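PDB 3WE9: farnesyl diphosphate phosphatase YisP from Bacillus subtilis subsp. subtilis, which hydrolyses farnesyl diphosphate to farnesol and diphosphate, an activity involved in biofilm formation. Local coordinates for residues A[39-50]-A[86-96]. Residues are numbered along the deposited sequence; the frame is centred on the assembly and turned at random.
Sequences KQRQASWAVLSF and AFDHAYRTFTL
Ala-43 and Ala-90 face each other where two helices of the all-alpha phytoene/squalene synthase fold pack together, their CB atoms 4.0 Å apart. With Ala-46 also turned into the interface, the axes of 39-50 and 86-94 come within 8.9 Å, crossing at -123°; no hydrogen bond links them. A phenylalanine sits toward each end of this alanine seam. At one, the Phe-94 ring lies across the start of 39-50: CE2 presses on Ala-43 CB at 3.4 Å, CZ meets Lys-39 CG at 3.6 Å, and Gln-40 CG lies 3.6 Å from CE1. The Gln-40 chain bends at chi2 and crosses Phe-94 at about a right angle, leaving NE2 at that ring's edge, in its plane. At the other end, Phe-87 throws its ring toward 39-50 with CG anti to the backbone N (chi1 -175°), and CE2 reaches Phe-50 CB at 3.9 Å. The two rings are tilted 35° to one another, and Phe-101 of helix 98-107 meets both edge-to-face. Leu-96 CD1 meets Val-47 CG2 at 4.1 Å, and Val-47 also touches Leu-136 of helix 118-140. On the Phe-87 ring, CD2 points at Ala-46 O, 4.0 Å away and in the ring plane.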
loop_
_atom_site.group_PDB
_atom_site.type_symbol
_atom_site.label_atom_id
_atom_site.label_comp_id
_atom_site.label_asym_id
_atom_site.label_seq_id
_atom_site.Cartn_x
_atom_site.Cartn_y
_atom_site.Cartn_z
ATOM N N LYS A 39 19.780 2.477 6.731
ATOM C CA LYS A 39 19.971 1.345 5.830
ATOM C C LYS A 39 18.641 0.707 5.422
ATOM O O LYS A 39 18.387 0.486 4.237
ATOM C CB LYS A 39 20.878 0.290 6.471
ATOM C CG LYS A 39 21.259 -0.830 5.513
ATOM C CD LYS A 39 22.074 -1.915 6.201
ATOM C CE LYS A 39 23.445 -1.419 6.607
ATOM N NZ LYS A 39 24.183 -2.469 7.372
ATOM N N GLN A 40 17.794 0.409 6.403
ATOM C CA GLN A 40 16.492 -0.184 6.114
ATOM C C GLN A 40 15.585 0.802 5.357
ATOM O O GLN A 40 14.892 0.427 4.414
ATOM C CB GLN A 40 15.812 -0.623 7.418
ATOM C CG GLN A 40 16.359 -1.920 8.019
ATOM C CD GLN A 40 17.595 -1.728 8.885
ATOM O OE1 GLN A 40 18.197 -0.656 8.917
ATOM N NE2 GLN A 40 17.979 -2.782 9.593
ATOM N N ARG A 41 15.603 2.061 5.782
ATOM C CA ARG A 41 14.787 3.115 5.168
ATOM C C ARG A 41 15.042 3.214 3.667
ATOM O O ARG A 41 14.114 3.158 2.851
ATOM C CB ARG A 41 15.108 4.462 5.829
ATOM C CG ARG A 41 14.246 5.640 5.379
ATOM C CD ARG A 41 14.802 6.940 5.951
ATOM N NE ARG A 41 15.118 6.799 7.371
ATOM C CZ ARG A 41 16.110 7.436 7.988
ATOM N NH1 ARG A 41 16.891 8.271 7.314
ATOM N NH2 ARG A 41 16.334 7.226 9.276
ATOM N N GLN A 42 16.310 3.368 3.304
ATOM C CA GLN A 42 16.675 3.484 1.900
ATOM C C GLN A 42 16.304 2.234 1.121
ATOM O O GLN A 42 15.850 2.318 -0.023
ATOM C CB GLN A 42 18.170 3.799 1.778
ATOM C CG GLN A 42 18.498 5.184 2.325
ATOM C CD GLN A 42 19.904 5.644 2.002
ATOM O OE1 GLN A 42 20.197 6.840 2.027
ATOM N NE2 GLN A 42 20.784 4.699 1.707
ATOM N N ALA A 43 16.475 1.073 1.745
ATOM C CA ALA A 43 16.124 -0.187 1.099
ATOM C C ALA A 43 14.624 -0.178 0.796
ATOM O O ALA A 43 14.194 -0.608 -0.271
ATOM C CB ALA A 43 16.466 -1.361 2.018
ATOM N N SER A 44 13.833 0.311 1.744
ATOM C CA SER A 44 12.385 0.372 1.559
ATOM C C SER A 44 12.037 1.309 0.406
ATOM O O SER A 44 11.119 1.030 -0.363
ATOM C CB SER A 44 11.697 0.851 2.840
ATOM O OG SER A 44 11.841 -0.115 3.867
ATOM N N TRP A 45 12.755 2.425 0.302
ATOM C CA TRP A 45 12.507 3.365 -0.787
ATOM C C TRP A 45 12.704 2.640 -2.113
ATOM O O TRP A 45 11.897 2.769 -3.030
ATOM C CB TRP A 45 13.479 4.545 -0.741
ATOM C CG TRP A 45 13.353 5.465 0.441
ATOM C CD1 TRP A 45 12.308 5.560 1.316
ATOM C CD2 TRP A 45 14.310 6.444 0.848
ATOM N NE1 TRP A 45 12.560 6.542 2.248
ATOM C CE2 TRP A 45 13.783 7.102 1.980
ATOM C CE3 TRP A 45 15.566 6.833 0.361
ATOM C CZ2 TRP A 45 14.472 8.132 2.638
ATOM C CZ3 TRP A 45 16.251 7.853 1.013
ATOM C CH2 TRP A 45 15.699 8.491 2.142
ATOM N N ALA A 46 13.790 1.877 -2.207
ATOM C CA ALA A 46 14.104 1.134 -3.422
ATOM C C ALA A 46 12.982 0.172 -3.786
ATOM O O ALA A 46 12.553 0.108 -4.943
ATOM C CB ALA A 46 15.427 0.362 -3.242
ATOM N N VAL A 47 12.512 -0.582 -2.797
ATOM C CA VAL A 47 11.440 -1.546 -3.020
ATOM C C VAL A 47 10.157 -0.876 -3.507
ATOM O O VAL A 47 9.562 -1.310 -4.495
ATOM C CB VAL A 47 11.136 -2.352 -1.735
ATOM C CG1 VAL A 47 9.860 -3.175 -1.916
ATOM C CG2 VAL A 47 12.314 -3.267 -1.413
ATOM N N LEU A 48 9.733 0.183 -2.825
ATOM C CA LEU A 48 8.513 0.877 -3.226
ATOM C C LEU A 48 8.680 1.661 -4.530
ATOM O O LEU A 48 7.719 1.830 -5.280
ATOM C CB LEU A 48 8.027 1.801 -2.106
ATOM C CG LEU A 48 7.588 1.092 -0.817
ATOM C CD1 LEU A 48 6.892 2.093 0.094
ATOM C CD2 LEU A 48 6.647 -0.058 -1.147
ATOM N N SER A 49 9.889 2.146 -4.796
ATOM C CA SER A 49 10.144 2.866 -6.042
ATOM C C SER A 49 9.940 1.863 -7.173
ATOM O O SER A 49 9.341 2.183 -8.206
ATOM C CB SER A 49 11.576 3.410 -6.079
ATOM O OG SER A 49 11.727 4.514 -5.204
ATOM N N PHE A 50 10.446 0.648 -6.961
ATOM C CA PHE A 50 10.308 -0.432 -7.927
ATOM C C PHE A 50 8.823 -0.657 -8.199
ATOM O O PHE A 50 8.399 -0.752 -9.350
ATOM C CB PHE A 50 10.918 -1.725 -7.376
ATOM C CG PHE A 50 10.488 -2.960 -8.117
ATOM C CD1 PHE A 50 11.077 -3.305 -9.330
ATOM C CD2 PHE A 50 9.462 -3.759 -7.616
ATOM C CE1 PHE A 50 10.650 -4.429 -10.034
ATOM C CE2 PHE A 50 9.027 -4.883 -8.309
ATOM C CZ PHE A 50 9.622 -5.219 -9.523
ATOM N N ALA A 86 20.567 0.824 -6.905
ATOM C CA ALA A 86 20.124 0.880 -5.518
ATOM C C ALA A 86 19.293 -0.350 -5.178
ATOM O O ALA A 86 19.352 -0.861 -4.059
ATOM C CB ALA A 86 19.308 2.142 -5.281
ATOM N N PHE A 87 18.522 -0.828 -6.149
ATOM C CA PHE A 87 17.688 -2.001 -5.929
ATOM C C PHE A 87 18.525 -3.261 -5.731
ATOM O O PHE A 87 18.212 -4.088 -4.872
ATOM C CB PHE A 87 16.715 -2.193 -7.096
ATOM C CG PHE A 87 15.739 -3.305 -6.881
ATOM C CD1 PHE A 87 16.045 -4.604 -7.278
ATOM C CD2 PHE A 87 14.524 -3.063 -6.243
ATOM C CE1 PHE A 87 15.157 -5.645 -7.044
ATOM C CE2 PHE A 87 13.630 -4.098 -6.003
ATOM C CZ PHE A 87 13.948 -5.395 -6.406
ATOM N N ASP A 88 19.582 -3.414 -6.525
ATOM C CA ASP A 88 20.446 -4.580 -6.383
ATOM C C ASP A 88 21.152 -4.515 -5.036
ATOM O O ASP A 88 21.359 -5.534 -4.384
ATOM C CB ASP A 88 21.499 -4.638 -7.489
ATOM C CG ASP A 88 22.513 -5.753 -7.262
ATOM O OD1 ASP A 88 22.111 -6.938 -7.235
ATOM O OD2 ASP A 88 23.715 -5.445 -7.100
ATOM N N HIS A 89 21.528 -3.308 -4.624
ATOM C CA HIS A 89 22.201 -3.137 -3.345
ATOM C C HIS A 89 21.277 -3.596 -2.220
ATOM O O HIS A 89 21.685 -4.355 -1.337
ATOM C CB HIS A 89 22.579 -1.673 -3.115
ATOM C CG HIS A 89 23.193 -1.423 -1.772
ATOM N ND1 HIS A 89 24.530 -1.638 -1.509
ATOM C CD2 HIS A 89 22.640 -1.024 -0.602
ATOM C CE1 HIS A 89 24.773 -1.382 -0.238
ATOM N NE2 HIS A 89 23.644 -1.008 0.337
ATOM N N ALA A 90 20.034 -3.119 -2.251
ATOM C CA ALA A 90 19.048 -3.477 -1.233
ATOM C C ALA A 90 18.822 -4.985 -1.231
ATOM O O ALA A 90 18.734 -5.622 -0.180
ATOM C CB ALA A 90 17.736 -2.759 -1.506
ATOM N N TYR A 91 18.738 -5.547 -2.430
ATOM C CA TYR A 91 18.517 -6.972 -2.608
ATOM C C TYR A 91 19.611 -7.806 -1.941
ATOM O O TYR A 91 19.330 -8.782 -1.239
ATOM C CB TYR A 91 18.475 -7.291 -4.101
ATOM C CG TYR A 91 17.942 -8.663 -4.418
ATOM C CD1 TYR A 91 16.572 -8.883 -4.549
ATOM C CD2 TYR A 91 18.803 -9.746 -4.577
ATOM C CE1 TYR A 91 16.070 -10.147 -4.837
ATOM C CE2 TYR A 91 18.315 -11.017 -4.861
ATOM C CZ TYR A 91 16.946 -11.209 -4.992
ATOM O OH TYR A 91 16.457 -12.462 -5.286
ATOM N N ARG A 92 20.860 -7.413 -2.170
ATOM C CA ARG A 92 22.006 -8.121 -1.615
ATOM C C ARG A 92 22.215 -7.847 -0.128
ATOM O O ARG A 92 22.696 -8.703 0.614
ATOM C CB ARG A 92 23.269 -7.736 -2.388
ATOM C CG ARG A 92 23.321 -8.270 -3.813
ATOM C CD ARG A 92 24.454 -7.615 -4.584
ATOM N NE ARG A 92 25.570 -7.339 -3.692
ATOM C CZ ARG A 92 26.015 -6.120 -3.403
ATOM N NH1 ARG A 92 25.450 -5.049 -3.944
ATOM N NH2 ARG A 92 27.011 -5.978 -2.546
ATOM N N THR A 93 21.847 -6.650 0.305
ATOM C CA THR A 93 22.013 -6.269 1.696
ATOM C C THR A 93 21.032 -6.955 2.639
ATOM O O THR A 93 21.406 -7.364 3.744
ATOM C CB THR A 93 21.866 -4.741 1.857
ATOM O OG1 THR A 93 22.808 -4.082 0.999
ATOM C CG2 THR A 93 22.109 -4.327 3.304
ATOM N N PHE A 94 19.782 -7.088 2.201
ATOM C CA PHE A 94 18.743 -7.695 3.031
ATOM C C PHE A 94 18.276 -9.083 2.608
ATOM O O PHE A 94 17.309 -9.613 3.163
ATOM C CB PHE A 94 17.553 -6.739 3.115
ATOM C CG PHE A 94 17.855 -5.494 3.895
ATOM C CD1 PHE A 94 17.819 -5.509 5.288
ATOM C CD2 PHE A 94 18.240 -4.324 3.241
ATOM C CE1 PHE A 94 18.169 -4.376 6.026
ATOM C CE2 PHE A 94 18.595 -3.182 3.966
ATOM C CZ PHE A 94 18.558 -3.209 5.362
ATOM N N THR A 95 18.974 -9.669 1.638
ATOM C CA THR A 95 18.638 -10.997 1.136
ATOM C C THR A 95 17.147 -11.070 0.807
ATOM O O THR A 95 16.416 -11.906 1.343
ATOM C CB THR A 95 19.000 -12.079 2.173
ATOM O OG1 THR A 95 20.365 -11.913 2.576
ATOM C CG2 THR A 95 18.823 -13.471 1.577
ATOM N N LEU A 96 16.704 -10.184 -0.077
ATOM C CA LEU A 96 15.299 -10.128 -0.479
ATOM C C LEU A 96 14.948 -11.307 -1.386
ATOM O O LEU A 96 15.829 -11.909 -2.007
ATOM C CB LEU A 96 15.014 -8.809 -1.202
ATOM C CG LEU A 96 15.342 -7.530 -0.414
ATOM C CD1 LEU A 96 15.013 -6.309 -1.259
ATOM C CD2 LEU A 96 14.563 -7.506 0.895
#